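Local atomic coordinates of cleavage stimulation factor 77 (Encephalitozoon cuniculi, PDB entry 2UY1), a protein that probably binds mRNA and probably takes part in the 3'-end processing of nuclear pre-mRNA, as a scaffold of helical repeats. Residues D83-F88 / M120-E125; F322-F327 / F446-L451; E359-L364 / S384-S389. All coordinates share one frame; numbering follows the deposited sequence.

Interaction 1: residues D83-F88 / M120-E125; sequences DSYGLF and MGSLSE. Unlike the reference sequence in segment 83-88: Phe88 (reference Tyr).
Tyr85, in the first turn of helix 85-90, lays its ring against the turn that leads into helix 124-127, and Ser122 meets it there. The side chain can be followed outward. CB touches two residues, lying 3.3 Å from Gly121 O and 3.7 Å from Met120 SD. CG stands anti to the backbone N (chi1 162°), beside the carbonyl carbon. One face of the ring receives Ser122 CB, 3.6 Å from the ring centroid and 9° off the normal, a CH-pi contact almost exactly over the centre. Along one flank, CD1 and CE1 of Tyr85 both pass Ser122 O, CD1 at 3.5 Å. At the tip, Tyr85 OH reaches CB of Glu125 at 4.0 Å, the two side chains crossing at about a right angle, while Glu125 O lies near the ring plane at its edge.

The approach of Ser122 follows from the backbone: Met120 to Leu123 form a type II beta turn, and Ser122, at its third position, has positive phi (78°). Its carbonyl also accepts the backbone N-H of Glu125 at 3.1 Å. Met120 bends at chi3 and turns CE toward Phe88 CD1, but the modelled position of this methyl is doubtful. Phe88 differs from the reference sequence, which has tyrosine here. Ser84 OG is bonded to Tyr81 O, and a backbone hydrogen bond between Gly121 and Trp82 joins the turn to the residues leading into helix 85-90.

The segments themselves thus meet through nonpolar and CH-pi contact: the ring face takes Ser122 CB, the sulfur lies against Tyr85 CB, and the carbonyl oxygens of Gly121 and Ser122 approach carbon atoms in what may be weakly electrostatic contacts, while the Gly121 to Trp82 bond helps hold the turn.

Interaction 2: residues F322-F327 / F446-L451; sequences FIYCAF and FNFLDL
Phe448 is the bump of this contact, its ring tip entering a hollow on helix 319-333 formed by Ile323, Tyr324 and Phe327. CG of Phe448 lies anti to its backbone N (chi1 176°). At the ring's far end, CZ stands 3.4 Å from Tyr324 CA, the floor of the hollow. One wall is Ile323, whose CG2 is 3.9 Å from CZ near the ring plane. Another is Phe327, whose CD2 is also 3.9 Å from CZ and lies in that plane at the ring edge. Over one face of Phe448 sits Tyr324 CB, toward the rim, and the Tyr324 ring turns its edge to the same ring: a T-shaped pair with centroids 5.6 Å apart and planes at 87°. The opposite face is covered by Leu449 CG, 3.7 Å above the centre, so the plug is clasped between its own neighbour and the helix. Leu449 CD1 also touches Ile323 CG2 at 4.3 Å.

A type II' turn from Phe448 to Leu451 presents the two side chains. Across the two segments the contact is apolar, aromatic and aliphatic, and the bond from Asp450 OD1 to His320 NE2 beside it supplies a polar link to the same helix.

Interaction 3: residues E359-L364 / S384-S389; sequences EFFLFL and SRMWDS
Two helices of an all-helical repeat array, of the TPR-like kind expected for the Suppressor of forked family, pack side by side here: helix 354-367 and helix 384-397 run nearly parallel, 19° apart, with a closest axis approach of 10.3 Å between the short segments. Phe361 and Leu362 supply one side of the interface; Arg385, Met386 and Ser389 supply the other.

Phe361 has CG anti to its backbone N (chi1 171°), beside the carbonyl carbon. Its CE2 comes 3.7 Å from Met386 O in an oblique approach. Met386 crosses it obliquely in turn: its bend at chi3 brings CE to 3.9 Å from Phe361 CB, while its CB and CG lie beside CD2 of the ring. Leu362 divides its two methyls between two partners. CD1 lies over one face of the Arg385 guanidinium and touches CD of that extended side chain at 3.8 Å. Leu362 CD2 lies 3.2 Å from Ser389 OG and 3.4 Å from Ser389 CB, the latter tighter than usual for two carbons, so the fit is close.

Ser389 OG turns back along its own helix, donating to Arg385 O at 2.8 Å. That oxygen also accepts Ser389 N, and the two donors reach it from opposite faces of the carbonyl plane. The hydroxyl thus donates within its helix, and the same oxygen lies against Leu362 CD2.

Helix 370-379 lies between the two in sequence and packs against Phe361 through Ala373 and the ring of Phe377, which also meets Trp387 edge-to-face. Trp387 points away from helix 354-367 and packs on Gln409, Lys410 and Ala413 of helix 400-415. Phe360 and Phe363 of helix 354-367 meet helix 337-349.

How the interactions relate
From the N terminus, interaction 1 comes first, closing a loop of 31 residues between 88 and 120, 17 of them not modelled, and it is complete before the others begin. Interaction 2 then opens at helix 319-333 and closes only at 446-451, bringing the chain's return after helix 434-446 back onto the array. Interaction 3 falls within that span: its segments, 359-364 and 384-389, enclose helix 370-379. The last two are neighbours, centres about 17 Å apart, and touch where Phe327 CE1 meets Phe363 CD1 at 3.7 Å. Interaction 1 stands on the opposite side of the chain's centre, with centres about 52 and 63 Å from interactions 2 and 3.

Interaction 1: residues D83-F88 / M120-E125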
loop_
_atom_site.group_PDB
_atom_site.type_symbol
_atom_site.label_atom_id
_atom_site.label_comp_id
_atom_site.label_asym_id
_atom_site.label_seq_id
_atom_site.Cartn_x
_atom_site.Cartn_y
_atom_site.Cartn_z
ATOM N N ASP B 83 32.036 2.590 35.110
ATOM C CA ASP B 83 31.805 2.040 36.432
ATOM C C ASP B 83 33.117 1.683 37.129
ATOM O O ASP B 83 33.169 0.746 37.920
ATOM C CB ASP B 83 30.893 0.822 36.336
ATOM C CG ASP B 83 29.950 0.694 37.514
ATOM O OD1 ASP B 83 29.668 1.707 38.205
ATOM O OD2 ASP B 83 29.462 -0.432 37.723
ATOM N N SER B 84 34.160 2.463 36.858
ATOM C CA SER B 84 35.501 2.171 37.338
ATOM C C SER B 84 35.803 2.762 38.726
ATOM O O SER B 84 36.904 2.570 39.251
ATOM C CB SER B 84 36.530 2.658 36.320
ATOM O OG SER B 84 36.292 4.026 36.011
ATOM N N TYR B 85 34.829 3.467 39.289
ATOM C CA TYR B 85 34.975 4.258 40.516
ATOM C C TYR B 85 35.537 3.499 41.731
ATOM O O TYR B 85 36.464 3.981 42.372
ATOM C CB TYR B 85 33.660 4.965 40.855
ATOM C CG TYR B 85 33.571 5.438 42.289
ATOM C CD1 TYR B 85 34.112 6.673 42.681
ATOM C CD2 TYR B 85 32.969 4.635 43.271
ATOM C CE1 TYR B 85 34.036 7.105 44.035
ATOM C CE2 TYR B 85 32.891 5.051 44.609
ATOM C CZ TYR B 85 33.423 6.276 44.989
ATOM O OH TYR B 85 33.322 6.673 46.317
ATOM N N GLY B 86 34.982 2.326 42.038
ATOM C CA GLY B 86 35.497 1.502 43.122
ATOM C C GLY B 86 36.893 1.012 42.776
ATOM O O GLY B 86 37.756 0.908 43.647
ATOM N N LEU B 87 37.124 0.728 41.500
ATOM C CA LEU B 87 38.457 0.360 41.044
ATOM C C LEU B 87 39.430 1.543 41.197
ATOM O O LEU B 87 40.523 1.345 41.692
ATOM C CB LEU B 87 38.430 -0.179 39.607
ATOM C CG LEU B 87 39.743 -0.600 38.934
ATOM C CD1 LEU B 87 40.389 -1.829 39.617
ATOM C CD2 LEU B 87 39.474 -0.871 37.482
ATOM N N PHE B 88 39.014 2.758 40.788
ATOM C CA PHE B 88 39.861 3.948 40.919
ATOM C C PHE B 88 40.077 4.215 42.412
ATOM O O PHE B 88 41.219 4.363 42.847
ATOM C CB PHE B 88 39.321 5.160 40.142
ATOM C CG PHE B 88 39.879 5.293 38.707
ATOM C CD1 PHE B 88 39.061 5.099 37.602
ATOM C CD2 PHE B 88 41.226 5.607 38.473
ATOM C CE1 PHE B 88 39.552 5.248 36.272
ATOM C CE2 PHE B 88 41.737 5.737 37.149
ATOM C CZ PHE B 88 40.889 5.577 36.039
ATOM N N MET B 120 32.059 8.834 34.745
ATOM C CA MET B 120 31.797 7.632 35.529
ATOM C C MET B 120 30.798 7.939 36.633
ATOM O O MET B 120 30.622 9.097 36.996
ATOM C CB MET B 120 33.098 7.098 36.151
ATOM C CG MET B 120 33.831 8.076 37.095
ATOM S SD MET B 120 34.992 7.223 38.191
ATOM C CE MET B 120 36.225 6.728 37.035
ATOM N N GLY B 121 30.130 6.907 37.154
ATOM C CA GLY B 121 29.257 7.091 38.297
ATOM C C GLY B 121 30.064 7.414 39.547
ATOM O O GLY B 121 31.054 6.735 39.844
ATOM N N SER B 122 29.641 8.442 40.282
ATOM C CA SER B 122 30.293 8.848 41.529
ATOM C C SER B 122 31.600 9.651 41.329
ATOM O O SER B 122 32.453 9.667 42.228
ATOM C CB SER B 122 30.539 7.652 42.485
ATOM O OG SER B 122 29.383 6.863 42.706
ATOM N N LEU B 123 31.744 10.321 40.182
ATOM C CA LEU B 123 32.933 11.127 39.928
ATOM C C LEU B 123 33.032 12.283 40.936
ATOM O O LEU B 123 34.142 12.728 41.288
ATOM C CB LEU B 123 32.963 11.672 38.480
ATOM C CG LEU B 123 34.279 12.364 38.043
ATOM C CD1 LEU B 123 35.500 11.471 38.287
ATOM C CD2 LEU B 123 34.278 12.878 36.602
ATOM N N SER B 124 31.869 12.755 41.396
ATOM C CA SER B 124 31.777 13.894 42.311
ATOM C C SER B 124 32.305 13.529 43.711
ATOM O O SER B 124 32.697 14.411 44.498
ATOM C CB SER B 124 30.338 14.416 42.374
ATOM O OG SER B 124 29.945 15.006 41.143
ATOM N N GLU B 125 32.321 12.221 43.977
ATOM C CA GLU B 125 32.803 11.627 45.228
ATOM C C GLU B 125 34.284 11.243 45.072
ATOM O O GLU B 125 34.869 10.587 45.936
ATOM C CB GLU B 125 31.930 10.410 45.622
ATOM C CG GLU B 125 30.405 10.695 45.815
ATOM C CD GLU B 125 29.597 10.906 44.489
ATOM O OE1 GLU B 125 30.154 11.411 43.484
ATOM O OE2 GLU B 125 28.381 10.587 44.453
#

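Interaction 2: residues F322-F327 / F446-L451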
loop_
_atom_site.group_PDB
_atom_site.type_symbol
_atom_site.label_atom_id
_atom_site.label_comp_id
_atom_site.label_asym_id
_atom_site.label_seq_id
_atom_site.Cartn_x
_atom_site.Cartn_y
_atom_site.Cartn_z
ATOM N N PHE B 322 16.494 -15.416 -10.523
ATOM C CA PHE B 322 16.236 -15.048 -11.916
ATOM C C PHE B 322 15.851 -13.588 -12.038
ATOM O O PHE B 322 16.254 -12.954 -12.975
ATOM C CB PHE B 322 15.068 -15.864 -12.480
ATOM C CG PHE B 322 15.351 -17.351 -12.651
ATOM C CD1 PHE B 322 15.949 -17.828 -13.804
ATOM C CD2 PHE B 322 14.991 -18.258 -11.651
ATOM C CE1 PHE B 322 16.189 -19.203 -13.980
ATOM C CE2 PHE B 322 15.215 -19.641 -11.813
ATOM C CZ PHE B 322 15.796 -20.109 -12.999
ATOM N N ILE B 323 14.959 -13.105 -11.162
ATOM C CA ILE B 323 14.514 -11.717 -11.129
ATOM C C ILE B 323 15.683 -10.797 -10.794
ATOM O O ILE B 323 15.856 -9.743 -11.398
ATOM C CB ILE B 323 13.410 -11.504 -10.051
ATOM C CG1 ILE B 323 12.192 -12.424 -10.249
ATOM C CG2 ILE B 323 13.032 -10.015 -9.890
ATOM C CD1 ILE B 323 11.151 -12.311 -9.066
ATOM N N TYR B 324 16.502 -11.190 -9.811
ATOM C CA TYR B 324 17.714 -10.423 -9.539
ATOM C C TYR B 324 18.654 -10.327 -10.744
ATOM O O TYR B 324 19.172 -9.247 -11.044
ATOM C CB TYR B 324 18.413 -11.027 -8.342
ATOM C CG TYR B 324 19.821 -10.590 -8.210
ATOM C CD1 TYR B 324 20.157 -9.379 -7.576
ATOM C CD2 TYR B 324 20.841 -11.385 -8.738
ATOM C CE1 TYR B 324 21.470 -9.004 -7.503
ATOM C CE2 TYR B 324 22.143 -11.023 -8.669
ATOM C CZ TYR B 324 22.467 -9.859 -8.047
ATOM O OH TYR B 324 23.806 -9.542 -7.985
ATOM N N CYS B 325 18.901 -11.440 -11.439
ATOM C CA CYS B 325 19.821 -11.419 -12.624
ATOM C C CYS B 325 19.281 -10.607 -13.765
ATOM O O CYS B 325 20.067 -10.051 -14.560
ATOM C CB CYS B 325 20.107 -12.825 -13.176
ATOM S SG CYS B 325 21.200 -13.774 -12.073
ATOM N N ALA B 326 17.955 -10.635 -13.934
ATOM C CA ALA B 326 17.323 -9.849 -15.019
ATOM C C ALA B 326 17.494 -8.339 -14.756
ATOM O O ALA B 326 17.797 -7.511 -15.673
ATOM C CB ALA B 326 15.865 -10.233 -15.168
ATOM N N PHE B 327 17.346 -7.983 -13.482
ATOM C CA PHE B 327 17.527 -6.603 -13.067
ATOM C C PHE B 327 18.997 -6.179 -13.171
ATOM O O PHE B 327 19.288 -5.088 -13.506
ATOM C CB PHE B 327 17.120 -6.389 -11.629
ATOM C CG PHE B 327 15.623 -6.398 -11.342
ATOM C CD1 PHE B 327 14.649 -6.252 -12.331
ATOM C CD2 PHE B 327 15.214 -6.433 -9.993
ATOM C CE1 PHE B 327 13.291 -6.203 -12.001
ATOM C CE2 PHE B 327 13.833 -6.396 -9.650
ATOM C CZ PHE B 327 12.877 -6.319 -10.655
ATOM N N PHE B 446 21.752 -6.524 1.466
ATOM C CA PHE B 446 21.958 -7.976 1.325
ATOM C C PHE B 446 20.596 -8.615 1.065
ATOM O O PHE B 446 20.521 -9.608 0.326
ATOM C CB PHE B 446 22.530 -8.655 2.577
ATOM C CG PHE B 446 23.947 -8.255 2.934
ATOM C CD1 PHE B 446 24.967 -8.273 2.001
ATOM C CD2 PHE B 446 24.273 -7.925 4.242
ATOM C CE1 PHE B 446 26.290 -7.902 2.326
ATOM C CE2 PHE B 446 25.613 -7.607 4.589
ATOM C CZ PHE B 446 26.604 -7.581 3.617
ATOM N N ASN B 447 19.539 -8.058 1.687
ATOM C CA ASN B 447 18.138 -8.574 1.487
ATOM C C ASN B 447 17.656 -8.207 0.062
ATOM O O ASN B 447 18.098 -7.211 -0.449
ATOM C CB ASN B 447 17.176 -8.042 2.593
ATOM C CG ASN B 447 17.467 -8.645 3.956
ATOM O OD1 ASN B 447 18.010 -9.746 4.041
ATOM N ND2 ASN B 447 17.135 -7.914 5.042
ATOM N N PHE B 448 16.836 -9.028 -0.610
ATOM C CA PHE B 448 16.410 -8.740 -2.007
ATOM C C PHE B 448 14.899 -8.875 -2.063
ATOM O O PHE B 448 14.341 -9.961 -1.840
ATOM C CB PHE B 448 17.084 -9.654 -3.064
ATOM C CG PHE B 448 16.585 -9.431 -4.505
ATOM C CD1 PHE B 448 16.838 -8.217 -5.198
ATOM C CD2 PHE B 448 15.828 -10.405 -5.162
ATOM C CE1 PHE B 448 16.394 -8.019 -6.533
ATOM C CE2 PHE B 448 15.377 -10.204 -6.462
ATOM C CZ PHE B 448 15.660 -9.007 -7.158
ATOM N N LEU B 449 14.222 -7.771 -2.336
ATOM C CA LEU B 449 12.770 -7.784 -2.298
ATOM C C LEU B 449 12.289 -8.335 -0.932
ATOM O O LEU B 449 12.695 -7.820 0.095
ATOM C CB LEU B 449 12.235 -8.578 -3.471
ATOM C CG LEU B 449 12.705 -7.970 -4.827
ATOM C CD1 LEU B 449 12.062 -8.692 -5.936
ATOM C CD2 LEU B 449 12.336 -6.489 -4.896
ATOM N N ASP B 450 11.445 -9.369 -0.937
ATOM C CA ASP B 450 10.894 -9.955 0.281
ATOM C C ASP B 450 11.713 -11.161 0.791
ATOM O O ASP B 450 11.412 -11.760 1.861
ATOM C CB ASP B 450 9.444 -10.374 0.019
ATOM C CG ASP B 450 9.345 -11.454 -0.989
ATOM O OD1 ASP B 450 9.673 -11.177 -2.179
ATOM O OD2 ASP B 450 8.957 -12.586 -0.572
ATOM N N LEU B 451 12.729 -11.520 0.014
ATOM C CA LEU B 451 13.730 -12.481 0.422
ATOM C C LEU B 451 14.661 -11.799 1.442
ATOM O O LEU B 451 15.457 -10.937 1.074
ATOM C CB LEU B 451 14.545 -12.890 -0.790
ATOM C CG LEU B 451 15.442 -14.120 -0.702
ATOM C CD1 LEU B 451 14.640 -15.359 -0.268
ATOM C CD2 LEU B 451 16.023 -14.317 -2.091
#

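Interaction 3: residues E359-L364 / S384-S389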
loop_
_atom_site.group_PDB
_atom_site.type_symbol
_atom_site.label_atom_id
_atom_site.label_comp_id
_atom_site.label_asym_id
_atom_site.label_seq_id
_atom_site.Cartn_x
_atom_site.Cartn_y
_atom_site.Cartn_z
ATOM N N GLU B 359 6.381 -9.493 -11.115
ATOM C CA GLU B 359 7.589 -8.710 -11.219
ATOM C C GLU B 359 8.030 -8.641 -12.650
ATOM O O GLU B 359 8.588 -7.649 -12.982
ATOM C CB GLU B 359 8.740 -9.270 -10.361
ATOM C CG GLU B 359 8.596 -9.128 -8.838
ATOM C CD GLU B 359 8.607 -7.680 -8.329
ATOM O OE1 GLU B 359 9.332 -6.883 -8.925
ATOM O OE2 GLU B 359 7.892 -7.337 -7.339
ATOM N N PHE B 360 7.783 -9.691 -13.460
ATOM C CA PHE B 360 8.078 -9.695 -14.917
ATOM C C PHE B 360 7.143 -8.716 -15.639
ATOM O O PHE B 360 7.604 -7.961 -16.440
ATOM C CB PHE B 360 7.827 -11.089 -15.519
ATOM C CG PHE B 360 8.346 -11.311 -16.947
ATOM C CD1 PHE B 360 9.109 -10.382 -17.612
ATOM C CD2 PHE B 360 8.085 -12.546 -17.598
ATOM C CE1 PHE B 360 9.585 -10.607 -18.894
ATOM C CE2 PHE B 360 8.537 -12.774 -18.866
ATOM C CZ PHE B 360 9.265 -11.807 -19.533
ATOM N N PHE B 361 5.839 -8.798 -15.403
ATOM C CA PHE B 361 4.932 -7.902 -16.076
ATOM C C PHE B 361 5.209 -6.463 -15.742
ATOM O O PHE B 361 5.233 -5.629 -16.633
ATOM C CB PHE B 361 3.467 -8.272 -15.849
ATOM C CG PHE B 361 2.507 -7.211 -16.359
ATOM C CD1 PHE B 361 2.375 -6.985 -17.759
ATOM C CD2 PHE B 361 1.807 -6.404 -15.460
ATOM C CE1 PHE B 361 1.537 -5.945 -18.281
ATOM C CE2 PHE B 361 0.937 -5.368 -15.968
ATOM C CZ PHE B 361 0.820 -5.184 -17.411
ATOM N N LEU B 362 5.440 -6.160 -14.484
ATOM C CA LEU B 362 5.520 -4.749 -14.041
ATOM C C LEU B 362 6.851 -4.141 -14.434
ATOM O O LEU B 362 6.977 -2.936 -14.674
ATOM C CB LEU B 362 5.320 -4.604 -12.537
ATOM C CG LEU B 362 3.919 -4.925 -11.970
ATOM C CD1 LEU B 362 3.986 -4.870 -10.468
ATOM C CD2 LEU B 362 2.744 -4.005 -12.493
ATOM N N PHE B 363 7.862 -5.010 -14.489
ATOM C CA PHE B 363 9.158 -4.643 -15.039
ATOM C C PHE B 363 8.964 -4.295 -16.512
ATOM O O PHE B 363 9.486 -3.326 -17.002
ATOM C CB PHE B 363 10.141 -5.825 -14.972
ATOM C CG PHE B 363 11.394 -5.602 -15.788
ATOM C CD1 PHE B 363 12.413 -4.746 -15.321
ATOM C CD2 PHE B 363 11.585 -6.256 -16.988
ATOM C CE1 PHE B 363 13.586 -4.534 -16.093
ATOM C CE2 PHE B 363 12.741 -6.032 -17.778
ATOM C CZ PHE B 363 13.738 -5.162 -17.332
ATOM N N LEU B 364 8.292 -5.124 -17.287
ATOM C CA LEU B 364 8.200 -4.730 -18.727
ATOM C C LEU B 364 7.393 -3.401 -18.904
ATOM O O LEU B 364 7.659 -2.561 -19.762
ATOM C CB LEU B 364 7.538 -5.867 -19.524
ATOM C CG LEU B 364 8.368 -7.157 -19.669
ATOM C CD1 LEU B 364 7.531 -8.224 -20.379
ATOM C CD2 LEU B 364 9.674 -6.898 -20.467
ATOM N N SER B 384 -4.418 -8.659 -8.623
ATOM C CA SER B 384 -5.178 -7.398 -8.753
ATOM C C SER B 384 -4.221 -6.301 -9.117
ATOM O O SER B 384 -4.618 -5.424 -9.828
ATOM C CB SER B 384 -5.852 -6.882 -7.473
ATOM O OG SER B 384 -6.662 -7.837 -6.862
ATOM N N ARG B 385 -2.998 -6.325 -8.582
ATOM C CA ARG B 385 -2.048 -5.267 -8.844
ATOM C C ARG B 385 -1.634 -5.259 -10.328
ATOM O O ARG B 385 -1.505 -4.208 -10.864
ATOM C CB ARG B 385 -0.821 -5.339 -7.965
ATOM C CG ARG B 385 0.051 -4.097 -8.096
ATOM C CD ARG B 385 1.489 -4.390 -7.710
ATOM N NE ARG B 385 2.168 -3.162 -7.329
ATOM C CZ ARG B 385 3.336 -3.102 -6.699
ATOM N NH1 ARG B 385 3.981 -4.225 -6.362
ATOM N NH2 ARG B 385 3.854 -1.904 -6.403
ATOM N N MET B 386 -1.494 -6.420 -10.969
ATOM C CA MET B 386 -1.159 -6.550 -12.390
ATOM C C MET B 386 -2.344 -6.007 -13.188
ATOM O O MET B 386 -2.164 -5.134 -13.993
ATOM C CB MET B 386 -0.902 -8.028 -12.770
ATOM C CG MET B 386 0.479 -8.562 -12.334
ATOM S SD MET B 386 0.512 -10.397 -12.441
ATOM C CE MET B 386 0.728 -10.514 -14.258
ATOM N N TRP B 387 -3.554 -6.502 -12.923
ATOM C CA TRP B 387 -4.799 -5.882 -13.476
ATOM C C TRP B 387 -4.864 -4.353 -13.344
ATOM O O TRP B 387 -5.027 -3.628 -14.353
ATOM C CB TRP B 387 -6.052 -6.527 -12.847
ATOM C CG TRP B 387 -6.523 -7.836 -13.492
ATOM C CD1 TRP B 387 -6.582 -9.076 -12.899
ATOM C CD2 TRP B 387 -6.989 -8.002 -14.825
ATOM N NE1 TRP B 387 -7.079 -9.999 -13.792
ATOM C CE2 TRP B 387 -7.330 -9.357 -14.986
ATOM C CE3 TRP B 387 -7.201 -7.112 -15.907
ATOM C CZ2 TRP B 387 -7.848 -9.846 -16.177
ATOM C CZ3 TRP B 387 -7.676 -7.619 -17.077
ATOM C CH2 TRP B 387 -7.960 -8.976 -17.217
ATOM N N ASP B 388 -4.751 -3.837 -12.139
ATOM C CA ASP B 388 -4.779 -2.387 -11.927
ATOM C C ASP B 388 -3.657 -1.575 -12.606
ATOM O O ASP B 388 -3.916 -0.434 -13.077
ATOM C CB ASP B 388 -4.767 -2.036 -10.477
ATOM C CG ASP B 388 -5.952 -2.603 -9.738
ATOM O OD1 ASP B 388 -6.926 -3.006 -10.388
ATOM O OD2 ASP B 388 -5.918 -2.589 -8.504
ATOM N N SER B 389 -2.445 -2.114 -12.684
ATOM C CA SER B 389 -1.350 -1.430 -13.458
ATOM C C SER B 389 -1.634 -1.380 -14.929
ATOM O O SER B 389 -1.453 -0.317 -15.573
ATOM C CB SER B 389 0.011 -2.104 -13.192
ATOM O OG SER B 389 0.189 -2.197 -11.779
#